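Local coordinates for amine oxidase domain-containing protein (Pyrococcus furiosus, PDB 3NRN) that is of uncertain function but binds adenosine monophosphate and is probably an oxidoreductase related to the flavin-containing amine oxidases, at residues 47-52 with 314-319; 63-68 with 387-392; 42-47 with 346-351. All coordinates share one frame; numbering follows the deposited sequence.

Interaction 1: residues 47-52 with 314-319; sequences FQLSTG and LIMAHM
The carbonyl O of Ser50, a residue that the methyl end of Met316 touches, accepts hydrogen bonds from Lys271 NZ and Gln350 NE2, which fix the end of strand 47-50. The contact with 314-319 itself is apolar, with no hydrogen bond across it. Met316, present as selenomethionine, runs extended beyond CG so that CE arrives 3.9 Å from Leu49 CA and equally near Ser50 N, with Ser50 OG, bonded to Ala53 O, close by. Leu314, its CG anti to the backbone N (chi1 174°), spreads its two methyls: CD1 packs on Leu49 CD2 at 3.8 Å, and CD2 reaches the backbone O of Gln48 at 3.7 Å. At the other end Phe47 turns the edge of its ring to Leu314, Phe47 CD1 lying 3.9 Å from Leu314 CB. An alanine in place of Phe47 would probably open a gap beside Leu314 CB and CD1, leaving that side chain freer to shift. The strand axes, 9.1 Å apart and only 16° from parallel, mark face-to-face packing of two beta layers, the 41-50 hairpin lying over the larger sheet, an arrangement consistent with the mixed-sheet domain of flavin-containing amine oxidases.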
ATOM      1  N   PHE A  47      22.246  -4.459   0.853  1.00 38.75           N
ATOM      2  CA  PHE A  47      20.986  -4.285   1.568  1.00 32.43           C
ATOM      3  C   PHE A  47      19.842  -4.736   0.677  1.00 31.79           C
ATOM      4  O   PHE A  47      19.928  -4.647  -0.548  1.00 31.08           O
ATOM      5  CB  PHE A  47      20.765  -2.813   1.907  1.00 37.91           C
ATOM      6  CG  PHE A  47      21.541  -2.334   3.088  1.00 36.19           C
ATOM      7  CD1 PHE A  47      20.972  -2.344   4.353  1.00 33.94           C
ATOM      8  CD2 PHE A  47      22.830  -1.841   2.935  1.00 42.76           C
ATOM      9  CE1 PHE A  47      21.673  -1.867   5.452  1.00 41.88           C
ATOM     10  CE2 PHE A  47      23.543  -1.361   4.027  1.00 43.18           C
ATOM     11  CZ  PHE A  47      22.962  -1.374   5.288  1.00 47.03           C
ATOM     12  N   GLN A  48      18.770  -5.218   1.290  1.00 29.40           N
ATOM     13  CA  GLN A  48      17.605  -5.627   0.521  1.00 33.90           C
ATOM     14  C   GLN A  48      16.584  -4.506   0.658  1.00 25.96           C
ATOM     15  O   GLN A  48      15.807  -4.485   1.608  1.00 28.79           O
ATOM     16  CB  GLN A  48      17.017  -6.931   1.063  1.00 31.70           C
ATOM     17  CG  GLN A  48      17.810  -8.182   0.713  1.00 28.87           C
ATOM     18  CD  GLN A  48      17.788  -8.491  -0.777  1.00 46.87           C
ATOM     19  OE1 GLN A  48      16.723  -8.547  -1.400  1.00 43.37           O
ATOM     20  NE2 GLN A  48      18.964  -8.705  -1.352  1.00 35.54           N
ATOM     21  N   LEU A  49      16.606  -3.559  -0.272  1.00 29.69           N
ATOM     22  CA  LEU A  49      15.657  -2.453  -0.225  1.00 34.87           C
ATOM     23  C   LEU A  49      14.383  -2.896  -0.950  1.00 35.32           C
ATOM     24  O   LEU A  49      14.260  -4.064  -1.332  1.00 35.71           O
ATOM     25  CB  LEU A  49      16.261  -1.208  -0.886  1.00 29.38           C
ATOM     26  CG  LEU A  49      17.622  -0.766  -0.320  1.00 28.72           C
ATOM     27  CD1 LEU A  49      18.133   0.439  -1.096  1.00 24.71           C
ATOM     28  CD2 LEU A  49      17.506  -0.439   1.152  1.00 22.61           C
ATOM     29  N   SER A  50      13.434  -1.983  -1.135  1.00 33.13           N
ATOM     30  CA  SER A  50      12.194  -2.344  -1.813  1.00 32.10           C
ATOM     31  C   SER A  50      11.814  -1.364  -2.910  1.00 33.00           C
ATOM     32  O   SER A  50      12.299  -0.235  -2.937  1.00 28.37           O
ATOM     33  CB  SER A  50      11.048  -2.435  -0.807  1.00 37.86           C
ATOM     34  OG  SER A  50      10.737  -1.160  -0.281  1.00 41.61           O
ATOM     35  N   THR A  51      10.939  -1.809  -3.812  1.00 30.92           N
ATOM     36  CA  THR A  51      10.468  -0.981  -4.911  1.00 26.87           C
ATOM     37  C   THR A  51       9.199  -0.231  -4.510  1.00 25.86           C
ATOM     38  O   THR A  51       8.529   0.366  -5.350  1.00 29.32           O
ATOM     39  CB  THR A  51      10.191  -1.840  -6.177  1.00 30.43           C
ATOM     40  OG1 THR A  51       9.206  -2.842  -5.886  1.00 29.15           O
ATOM     41  CG2 THR A  51      11.472  -2.525  -6.639  1.00 25.13           C
ATOM     42  N   GLY A  52       8.876  -0.257  -3.218  1.00 35.99           N
ATOM     43  CA  GLY A  52       7.684   0.428  -2.741  1.00 33.12           C
ATOM     44  C   GLY A  52       7.440   0.290  -1.246  1.00 29.12           C
ATOM     45  O   GLY A  52       8.073   0.969  -0.440  1.00 31.70           O
ATOM     46  N   LEU A 314      18.986  -1.572   8.883  1.00 37.86           N
ATOM     47  CA  LEU A 314      18.331  -0.875   7.789  1.00 34.09           C
ATOM     48  C   LEU A 314      17.153  -0.047   8.294  1.00 35.47           C
ATOM     49  O   LEU A 314      16.231  -0.570   8.911  1.00 27.51           O
ATOM     50  CB  LEU A 314      17.864  -1.885   6.732  1.00 34.75           C
ATOM     51  CG  LEU A 314      17.026  -1.384   5.549  1.00 36.25           C
ATOM     52  CD1 LEU A 314      17.682  -0.167   4.914  1.00 28.21           C
ATOM     53  CD2 LEU A 314      16.868  -2.508   4.526  1.00 27.07           C
ATOM     54  N   ILE A 315      17.207   1.258   8.045  1.00 35.54           N
ATOM     55  CA  ILE A 315      16.142   2.165   8.453  1.00 27.86           C
ATOM     56  C   ILE A 315      15.478   2.715   7.196  1.00 32.78           C
ATOM     57  O   ILE A 315      16.162   3.126   6.259  1.00 25.76           O
ATOM     58  CB  ILE A 315      16.694   3.354   9.278  1.00 32.43           C
ATOM     59  CG1 ILE A 315      17.149   2.870  10.656  1.00 23.61           C
ATOM     60  CG2 ILE A 315      15.627   4.453   9.403  1.00 31.86           C
ATOM     61  CD1 ILE A 315      16.025   2.391  11.546  1.00 32.64           C
HETATM   62  N   MSE A 316      14.149   2.708   7.172  1.00 30.35           N
HETATM   63  CA  MSE A 316      13.405   3.230   6.029  1.00 28.84           C
HETATM   64  C   MSE A 316      12.435   4.287   6.526  1.00 32.69           C
HETATM   65  O   MSE A 316      11.608   4.016   7.397  1.00 31.42           O
HETATM   66  CB  MSE A 316      12.618   2.117   5.316  1.00 35.41           C
HETATM   67  CG  MSE A 316      13.452   1.142   4.469  1.00 24.80           C
HETATM   68 SE   MSE A 316      12.371  -0.026   3.567  1.00 22.72          SE
HETATM   69  CE  MSE A 316      13.548  -0.980   2.655  1.00 21.15           C
ATOM     70  N   ALA A 317      12.547   5.493   5.977  1.00 29.45           N
ATOM     71  CA  ALA A 317      11.673   6.590   6.368  1.00 25.21           C
ATOM     72  C   ALA A 317      10.808   6.997   5.189  1.00 25.08           C
ATOM     73  O   ALA A 317      11.250   6.972   4.039  1.00 23.81           O
ATOM     74  CB  ALA A 317      12.498   7.785   6.847  1.00 24.26           C
ATOM     75  N   HIS A 318       9.578   7.387   5.491  1.00 24.61           N
ATOM     76  CA  HIS A 318       8.613   7.795   4.478  1.00 24.31           C
ATOM     77  C   HIS A 318       8.309   9.276   4.620  1.00 24.00           C
ATOM     78  O   HIS A 318       8.128   9.773   5.728  1.00 21.17           O
ATOM     79  CB  HIS A 318       7.324   6.982   4.644  1.00 25.52           C
ATOM     80  CG  HIS A 318       6.195   7.434   3.768  1.00 27.70           C
ATOM     81  ND1 HIS A 318       5.465   8.576   4.019  1.00 34.33           N
ATOM     82  CD2 HIS A 318       5.662   6.887   2.651  1.00 31.24           C
ATOM     83  CE1 HIS A 318       4.529   8.711   3.097  1.00 25.94           C
ATOM     84  NE2 HIS A 318       4.627   7.698   2.254  1.00 31.32           N
HETATM   85  N   MSE A 319       8.255   9.974   3.491  1.00 26.17           N
HETATM   86  CA  MSE A 319       7.956  11.399   3.486  1.00 22.30           C
HETATM   87  C   MSE A 319       6.932  11.675   2.394  1.00 25.55           C
HETATM   88  O   MSE A 319       7.170  11.368   1.226  1.00 23.98           O
HETATM   89  CB  MSE A 319       9.227  12.229   3.203  1.00 25.40           C
HETATM   90  CG  MSE A 319       8.997  13.759   3.134  1.00 31.97           C
HETATM   91 SE   MSE A 319      10.334  14.770   2.356  1.00 20.84          SE
HETATM   92  CE  MSE A 319       9.806  14.762   0.710  1.00 46.24           C
TER

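Interaction 2: residues 63-68 with 387-392; sequences GPLAHL and IEVDGI
The flat carboxylate of Asp390 lies beside the pyrrolidine ring of Pro64, the two side chains crossing at about a right angle. Pro64 CD stands obliquely above the carboxylate plane, off to one side and 3.2 Å from Asp390 OD1, while Pro64 CB rests 3.8 Å from Asp390 O. Leu65 N meets Asp390 OD1 almost head-on, in line with the oxygen's bond to its carboxylate carbon, and donates a hydrogen bond of 3.1 Å that is fairly straight, at 160°. A water donates to the same Asp390 OD1 over 2.6 Å and accepts from Ala66 N, so one oxygen serves two successive amides of the first helical turn, one directly and one through water. The other oxygen, OD2, accepts from His59 N, and holding both oxygens fixes the rotation of the group. This carboxylate beside the N-terminus of helix 64-72 would probably be stabilised in its ionised form. Gly63, at the N-cap position, leaves room for it: a CB there would fall only 2.5 Å from Asp390 OD1. Next to the polar cluster, Leu65 CD2 packs on Val389 CG2 at 3.7 Å. Thus the first turns of two helices meet, their axes 53° apart. Helix 388-402, which follows strand 374-376 of the parallel sheet, is consistent with the C-terminal helix that in related flavoenzymes points its N-terminus toward the cofactor.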
ATOM      1  N   GLY A  63      -4.897  -8.022   8.847  1.00 20.67           N
ATOM      2  CA  GLY A  63      -5.712  -7.376   7.839  1.00 21.36           C
ATOM      3  C   GLY A  63      -6.112  -8.182   6.621  1.00 23.48           C
ATOM      4  O   GLY A  63      -5.884  -9.388   6.550  1.00 21.73           O
ATOM      5  N   PRO A  64      -6.721  -7.514   5.630  1.00 15.95           N
ATOM      6  CA  PRO A  64      -7.172  -8.143   4.386  1.00 23.91           C
ATOM      7  C   PRO A  64      -6.045  -8.858   3.627  1.00 19.61           C
ATOM      8  O   PRO A  64      -6.243  -9.960   3.108  1.00 25.14           O
ATOM      9  CB  PRO A  64      -7.746  -6.965   3.586  1.00 23.57           C
ATOM     10  CG  PRO A  64      -8.148  -5.980   4.643  1.00 23.78           C
ATOM     11  CD  PRO A  64      -7.012  -6.068   5.626  1.00 18.45           C
ATOM     12  N   LEU A  65      -4.869  -8.236   3.558  1.00 16.39           N
ATOM     13  CA  LEU A  65      -3.756  -8.839   2.828  1.00 22.78           C
ATOM     14  C   LEU A  65      -3.308 -10.154   3.455  1.00 21.37           C
ATOM     15  O   LEU A  65      -3.152 -11.153   2.752  1.00 21.34           O
ATOM     16  CB  LEU A  65      -2.562  -7.875   2.727  1.00 16.94           C
ATOM     17  CG  LEU A  65      -1.340  -8.418   1.965  1.00 17.06           C
ATOM     18  CD1 LEU A  65      -1.756  -8.914   0.572  1.00 14.67           C
ATOM     19  CD2 LEU A  65      -0.284  -7.322   1.842  1.00 19.33           C
ATOM     20  N   ALA A  66      -3.101 -10.160   4.769  1.00 14.10           N
ATOM     21  CA  ALA A  66      -2.689 -11.395   5.443  1.00 18.09           C
ATOM     22  C   ALA A  66      -3.761 -12.461   5.251  1.00 17.54           C
ATOM     23  O   ALA A  66      -3.447 -13.614   4.962  1.00 18.64           O
ATOM     24  CB  ALA A  66      -2.466 -11.156   6.920  1.00 15.79           C
ATOM     25  N   HIS A  67      -5.026 -12.072   5.398  1.00 17.27           N
ATOM     26  CA  HIS A  67      -6.114 -13.032   5.236  1.00 26.82           C
ATOM     27  C   HIS A  67      -6.095 -13.662   3.850  1.00 21.96           C
ATOM     28  O   HIS A  67      -6.236 -14.873   3.717  1.00 26.90           O
ATOM     29  CB  HIS A  67      -7.478 -12.378   5.458  1.00 18.76           C
ATOM     30  CG  HIS A  67      -8.622 -13.336   5.320  1.00 17.83           C
ATOM     31  ND1 HIS A  67      -8.756 -14.449   6.122  1.00 23.30           N
ATOM     32  CD2 HIS A  67      -9.651 -13.381   4.441  1.00 21.87           C
ATOM     33  CE1 HIS A  67      -9.815 -15.141   5.741  1.00 30.10           C
ATOM     34  NE2 HIS A  67     -10.376 -14.515   4.722  1.00 24.76           N
ATOM     35  N   LEU A  68      -5.924 -12.832   2.827  1.00 20.29           N
ATOM     36  CA  LEU A  68      -5.892 -13.313   1.458  1.00 19.27           C
ATOM     37  C   LEU A  68      -4.732 -14.266   1.246  1.00 27.08           C
ATOM     38  O   LEU A  68      -4.878 -15.294   0.592  1.00 21.68           O
ATOM     39  CB  LEU A  68      -5.762 -12.156   0.469  1.00 25.38           C
ATOM     40  CG  LEU A  68      -7.017 -11.588  -0.182  1.00 32.83           C
ATOM     41  CD1 LEU A  68      -6.586 -10.632  -1.307  1.00 20.61           C
ATOM     42  CD2 LEU A  68      -7.883 -12.721  -0.738  1.00 28.77           C
ATOM     43  N   ILE A 387      -5.918   0.970   3.852  1.00 19.66           N
ATOM     44  CA  ILE A 387      -4.591   1.574   3.825  1.00 24.63           C
ATOM     45  C   ILE A 387      -3.557   0.791   3.012  1.00 22.15           C
ATOM     46  O   ILE A 387      -3.366  -0.411   3.210  1.00 19.63           O
ATOM     47  CB  ILE A 387      -4.063   1.770   5.275  1.00 27.04           C
ATOM     48  CG1 ILE A 387      -4.974   2.754   6.016  1.00 23.46           C
ATOM     49  CG2 ILE A 387      -2.627   2.256   5.259  1.00 15.87           C
ATOM     50  CD1 ILE A 387      -4.704   2.852   7.503  1.00 24.78           C
ATOM     51  N   GLU A 388      -2.902   1.493   2.093  1.00 15.78           N
ATOM     52  CA  GLU A 388      -1.864   0.928   1.231  1.00 24.68           C
ATOM     53  C   GLU A 388      -2.121  -0.502   0.724  1.00 16.20           C
ATOM     54  O   GLU A 388      -3.159  -0.758   0.126  1.00 22.23           O
ATOM     55  CB  GLU A 388      -0.508   0.993   1.939  1.00 27.44           C
ATOM     56  CG  GLU A 388       0.664   0.835   0.992  1.00 39.51           C
ATOM     57  CD  GLU A 388       1.874   0.245   1.673  1.00 41.77           C
ATOM     58  OE1 GLU A 388       1.686  -0.703   2.464  1.00 37.02           O
ATOM     59  OE2 GLU A 388       3.003   0.711   1.405  1.00 35.32           O
ATOM     60  N   VAL A 389      -1.191  -1.431   0.967  1.00 19.18           N
ATOM     61  CA  VAL A 389      -1.359  -2.797   0.465  1.00 24.12           C
ATOM     62  C   VAL A 389      -2.545  -3.554   1.052  1.00 21.45           C
ATOM     63  O   VAL A 389      -3.107  -4.427   0.396  1.00 18.54           O
ATOM     64  CB  VAL A 389      -0.057  -3.646   0.600  1.00 25.27           C
ATOM     65  CG1 VAL A 389       1.019  -3.058  -0.292  1.00 26.34           C
ATOM     66  CG2 VAL A 389       0.421  -3.699   2.044  1.00 22.88           C
ATOM     67  N   ASP A 390      -2.931  -3.240   2.283  1.00 17.88           N
ATOM     68  CA  ASP A 390      -4.107  -3.897   2.830  1.00 20.00           C
ATOM     69  C   ASP A 390      -5.272  -3.337   2.007  1.00 17.73           C
ATOM     70  O   ASP A 390      -6.245  -4.037   1.726  1.00 18.70           O
ATOM     71  CB  ASP A 390      -4.276  -3.584   4.324  1.00 15.98           C
ATOM     72  CG  ASP A 390      -3.537  -4.584   5.217  1.00 20.96           C
ATOM     73  OD1 ASP A 390      -3.846  -5.794   5.153  1.00 20.25           O
ATOM     74  OD2 ASP A 390      -2.652  -4.162   5.981  1.00 22.79           O
ATOM     75  N   GLY A 391      -5.150  -2.071   1.609  1.00 18.36           N
ATOM     76  CA  GLY A 391      -6.175  -1.445   0.789  1.00 14.97           C
ATOM     77  C   GLY A 391      -6.230  -2.126  -0.568  1.00 18.35           C
ATOM     78  O   GLY A 391      -7.305  -2.315  -1.150  1.00 19.33           O
ATOM     79  N   ILE A 392      -5.065  -2.499  -1.085  1.00 16.88           N
ATOM     80  CA  ILE A 392      -5.000  -3.181  -2.368  1.00 14.07           C
ATOM     81  C   ILE A 392      -5.724  -4.525  -2.261  1.00 15.16           C
ATOM     82  O   ILE A 392      -6.537  -4.871  -3.119  1.00 20.56           O
ATOM     83  CB  ILE A 392      -3.534  -3.410  -2.797  1.00 20.17           C
ATOM     84  CG1 ILE A 392      -2.901  -2.067  -3.181  1.00 21.19           C
ATOM     85  CG2 ILE A 392      -3.468  -4.410  -3.956  1.00 24.28           C
ATOM     86  CD1 ILE A 392      -1.451  -2.164  -3.618  1.00 16.58           C
TER
HETATM   87  O   HOH W   1      -2.895  -7.639   6.646  1.00 19.88           O

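Interaction 3: residues 42-47 with 346-351; sequences LPYKGF and PLLAQV
Leu347 drives its CD1 methyl onto the ring of Phe47, at 3.5 Å from the centroid and 13° off the ring normal, a CH-pi contact over the face. The ring belongs to a two-residue beta hairpin, strands 41-44 and 47-50 joined by a type I' turn from Tyr44 to Phe47, which leans on edge strand 345-351 of the mixed sheet. Gly46 suits that turn because a CB at its backbone angles would jam against the preceding carbonyl. On the other strand, Leu347 and Leu348 together pair with Asn273 in a classic beta bulge, and both meet the hairpin. Leu348 CB packs obliquely against the Tyr44 ring, 3.8 Å from CE2, and Leu348 CD2 lies 4.3 Å from Leu42 CD2. Farther along, Leu42 and Gln350 meet end to end, the leucine methyl CD2 standing 3.3 Å from Gln350 NE2. The oxygen of that amide, OE1, accepts a hydrogen bond from Asn273 ND2. The polar edge centres on Leu347 O. Tyr44, with CG anti to its backbone N (chi1 -172°), extends across to the bulge and presents its ring edge, CE2 lying 3.0 Å from that carbonyl oxygen. Its hydroxyl donates a 3.1 Å hydrogen bond to the same atom, tilted 20° from the carbonyl plane. Lys45 folds back over this tyrosine, CG sitting 4.1 Å above one ring face, and NZ adds a weak hydrogen bond to Tyr44 OH.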
ATOM      1  N   LEU A  42      14.728  -4.855  -3.875  1.00 28.70           N
ATOM      2  CA  LEU A  42      15.695  -4.114  -4.664  1.00 35.70           C
ATOM      3  C   LEU A  42      17.080  -4.265  -4.041  1.00 36.58           C
ATOM      4  O   LEU A  42      17.449  -3.503  -3.146  1.00 39.51           O
ATOM      5  CB  LEU A  42      15.316  -2.629  -4.713  1.00 31.88           C
ATOM      6  CG  LEU A  42      16.301  -1.701  -5.435  1.00 33.49           C
ATOM      7  CD1 LEU A  42      16.301  -1.991  -6.938  1.00 33.90           C
ATOM      8  CD2 LEU A  42      15.912  -0.258  -5.175  1.00 33.70           C
ATOM      9  N   PRO A  43      17.851  -5.273  -4.488  1.00 35.34           N
ATOM     10  CA  PRO A  43      19.199  -5.494  -3.955  1.00 37.13           C
ATOM     11  C   PRO A  43      19.990  -4.204  -4.153  1.00 34.29           C
ATOM     12  O   PRO A  43      19.955  -3.615  -5.232  1.00 34.08           O
ATOM     13  CB  PRO A  43      19.726  -6.636  -4.820  1.00 37.04           C
ATOM     14  CG  PRO A  43      18.478  -7.419  -5.128  1.00 41.74           C
ATOM     15  CD  PRO A  43      17.501  -6.312  -5.474  1.00 34.64           C
ATOM     16  N   TYR A  44      20.695  -3.761  -3.120  1.00 37.98           N
ATOM     17  CA  TYR A  44      21.444  -2.515  -3.227  1.00 39.58           C
ATOM     18  C   TYR A  44      22.550  -2.388  -2.191  1.00 42.92           C
ATOM     19  O   TYR A  44      22.282  -2.225  -0.996  1.00 37.27           O
ATOM     20  CB  TYR A  44      20.488  -1.328  -3.079  1.00 39.68           C
ATOM     21  CG  TYR A  44      21.119   0.020  -3.350  1.00 45.77           C
ATOM     22  CD1 TYR A  44      21.428   0.420  -4.652  1.00 43.80           C
ATOM     23  CD2 TYR A  44      21.390   0.905  -2.308  1.00 39.16           C
ATOM     24  CE1 TYR A  44      21.987   1.673  -4.908  1.00 39.98           C
ATOM     25  CE2 TYR A  44      21.946   2.152  -2.548  1.00 34.24           C
ATOM     26  CZ  TYR A  44      22.241   2.532  -3.850  1.00 37.65           C
ATOM     27  OH  TYR A  44      22.776   3.778  -4.090  1.00 41.20           O
ATOM     28  N   LYS A  45      23.794  -2.460  -2.654  1.00 43.78           N
ATOM     29  CA  LYS A  45      24.945  -2.324  -1.770  1.00 38.18           C
ATOM     30  C   LYS A  45      24.874  -3.196  -0.517  1.00 33.78           C
ATOM     31  O   LYS A  45      25.133  -2.723   0.592  1.00 37.97           O
ATOM     32  CB  LYS A  45      25.104  -0.858  -1.366  1.00 40.59           C
ATOM     33  CG  LYS A  45      25.488   0.076  -2.505  1.00 39.45           C
ATOM     34  CD  LYS A  45      25.624   1.503  -1.998  1.00 49.43           C
ATOM     35  CE  LYS A  45      26.285   2.409  -3.024  1.00 52.98           C
ATOM     36  NZ  LYS A  45      25.533   2.442  -4.304  1.00 57.10           N
ATOM     37  N   GLY A  46      24.515  -4.463  -0.693  1.00 34.91           N
ATOM     38  CA  GLY A  46      24.444  -5.378   0.433  1.00 39.64           C
ATOM     39  C   GLY A  46      23.190  -5.288   1.283  1.00 39.71           C
ATOM     40  O   GLY A  46      23.082  -5.951   2.316  1.00 41.86           O
ATOM     41  N   PHE A  47      22.246  -4.459   0.853  1.00 38.75           N
ATOM     42  CA  PHE A  47      20.986  -4.285   1.568  1.00 32.43           C
ATOM     43  C   PHE A  47      19.842  -4.736   0.677  1.00 31.79           C
ATOM     44  O   PHE A  47      19.928  -4.647  -0.548  1.00 31.08           O
ATOM     45  CB  PHE A  47      20.765  -2.813   1.907  1.00 37.91           C
ATOM     46  CG  PHE A  47      21.541  -2.334   3.088  1.00 36.19           C
ATOM     47  CD1 PHE A  47      20.972  -2.344   4.353  1.00 33.94           C
ATOM     48  CD2 PHE A  47      22.830  -1.841   2.935  1.00 42.76           C
ATOM     49  CE1 PHE A  47      21.673  -1.867   5.452  1.00 41.88           C
ATOM     50  CE2 PHE A  47      23.543  -1.361   4.027  1.00 43.18           C
ATOM     51  CZ  PHE A  47      22.962  -1.374   5.288  1.00 47.03           C
ATOM     52  N   PRO A 346      23.405   7.726   4.533  1.00 43.14           N
ATOM     53  CA  PRO A 346      22.475   7.677   3.401  1.00 39.93           C
ATOM     54  C   PRO A 346      22.819   6.626   2.351  1.00 44.24           C
ATOM     55  O   PRO A 346      23.924   6.616   1.810  1.00 47.32           O
ATOM     56  CB  PRO A 346      22.548   9.094   2.841  1.00 33.55           C
ATOM     57  CG  PRO A 346      22.750   9.918   4.073  1.00 33.26           C
ATOM     58  CD  PRO A 346      23.786   9.120   4.834  1.00 40.99           C
ATOM     59  N   LEU A 347      21.863   5.744   2.067  1.00 41.77           N
ATOM     60  CA  LEU A 347      22.054   4.692   1.072  1.00 39.92           C
ATOM     61  C   LEU A 347      21.385   5.056  -0.245  1.00 39.70           C
ATOM     62  O   LEU A 347      21.983   4.932  -1.313  1.00 37.33           O
ATOM     63  CB  LEU A 347      21.464   3.367   1.561  1.00 39.40           C
ATOM     64  CG  LEU A 347      22.212   2.522   2.590  1.00 48.68           C
ATOM     65  CD1 LEU A 347      21.368   1.304   2.936  1.00 48.48           C
ATOM     66  CD2 LEU A 347      23.556   2.090   2.030  1.00 42.83           C
ATOM     67  N   LEU A 348      20.135   5.504  -0.160  1.00 38.18           N
ATOM     68  CA  LEU A 348      19.377   5.861  -1.347  1.00 32.70           C
ATOM     69  C   LEU A 348      18.038   6.501  -0.997  1.00 38.85           C
ATOM     70  O   LEU A 348      17.360   6.089  -0.052  1.00 31.56           O
ATOM     71  CB  LEU A 348      19.128   4.609  -2.192  1.00 31.82           C
ATOM     72  CG  LEU A 348      18.272   4.730  -3.452  1.00 32.22           C
ATOM     73  CD1 LEU A 348      19.109   5.301  -4.587  1.00 30.68           C
ATOM     74  CD2 LEU A 348      17.738   3.358  -3.838  1.00 31.65           C
ATOM     75  N   ALA A 349      17.672   7.518  -1.768  1.00 31.28           N
ATOM     76  CA  ALA A 349      16.404   8.202  -1.583  1.00 34.67           C
ATOM     77  C   ALA A 349      15.602   7.811  -2.813  1.00 36.22           C
ATOM     78  O   ALA A 349      16.081   7.950  -3.936  1.00 33.94           O
ATOM     79  CB  ALA A 349      16.611   9.708  -1.541  1.00 38.87           C
ATOM     80  N   GLN A 350      14.398   7.296  -2.608  1.00 32.52           N
ATOM     81  CA  GLN A 350      13.566   6.889  -3.732  1.00 31.71           C
ATOM     82  C   GLN A 350      12.319   7.751  -3.832  1.00 34.72           C
ATOM     83  O   GLN A 350      11.598   7.931  -2.846  1.00 26.19           O
ATOM     84  CB  GLN A 350      13.158   5.421  -3.586  1.00 30.28           C
ATOM     85  CG  GLN A 350      14.275   4.422  -3.830  1.00 32.34           C
ATOM     86  CD  GLN A 350      13.925   3.040  -3.303  1.00 26.68           C
ATOM     87  OE1 GLN A 350      13.765   2.850  -2.099  1.00 25.24           O
ATOM     88  NE2 GLN A 350      13.801   2.074  -4.201  1.00 28.83           N
ATOM     89  N   VAL A 351      12.077   8.282  -5.026  1.00 35.83           N
ATOM     90  CA  VAL A 351      10.909   9.117  -5.278  1.00 37.50           C
ATOM     91  C   VAL A 351       9.826   8.267  -5.930  1.00 39.83           C
ATOM     92  O   VAL A 351      10.065   7.628  -6.953  1.00 38.77           O
ATOM     93  CB  VAL A 351      11.242  10.291  -6.229  1.00 42.81           C
ATOM     94  CG1 VAL A 351      10.008  11.167  -6.423  1.00 44.71           C
ATOM     95  CG2 VAL A 351      12.388  11.110  -5.670  1.00 37.33           C
TER

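In the fold
Interactions 1 and 3 are two parts of one interface: their centres lie 7 Å apart, and the single hairpin 41-50 packs on strand 312-320 in one and on strand 345-351 in the other. Phe47 belongs to both, and Leu49 bridges them: its CD1 lies 3.5 Å from Tyr44 CD2, and Leu49 O and Leu42 N, 2.7 Å apart, are probably hydrogen-bonded within the hairpin. Interaction 2 is centred 19 Å from interaction 1, although their nearest atoms come within about 5 Å without touching; interaction 3 is about 12 Å away, nearest atoms. Interaction 2 sits closest to the nucleotide, Val389 about 8 Å from AMP against about 11 Å for Ser50 (side chains to ligand).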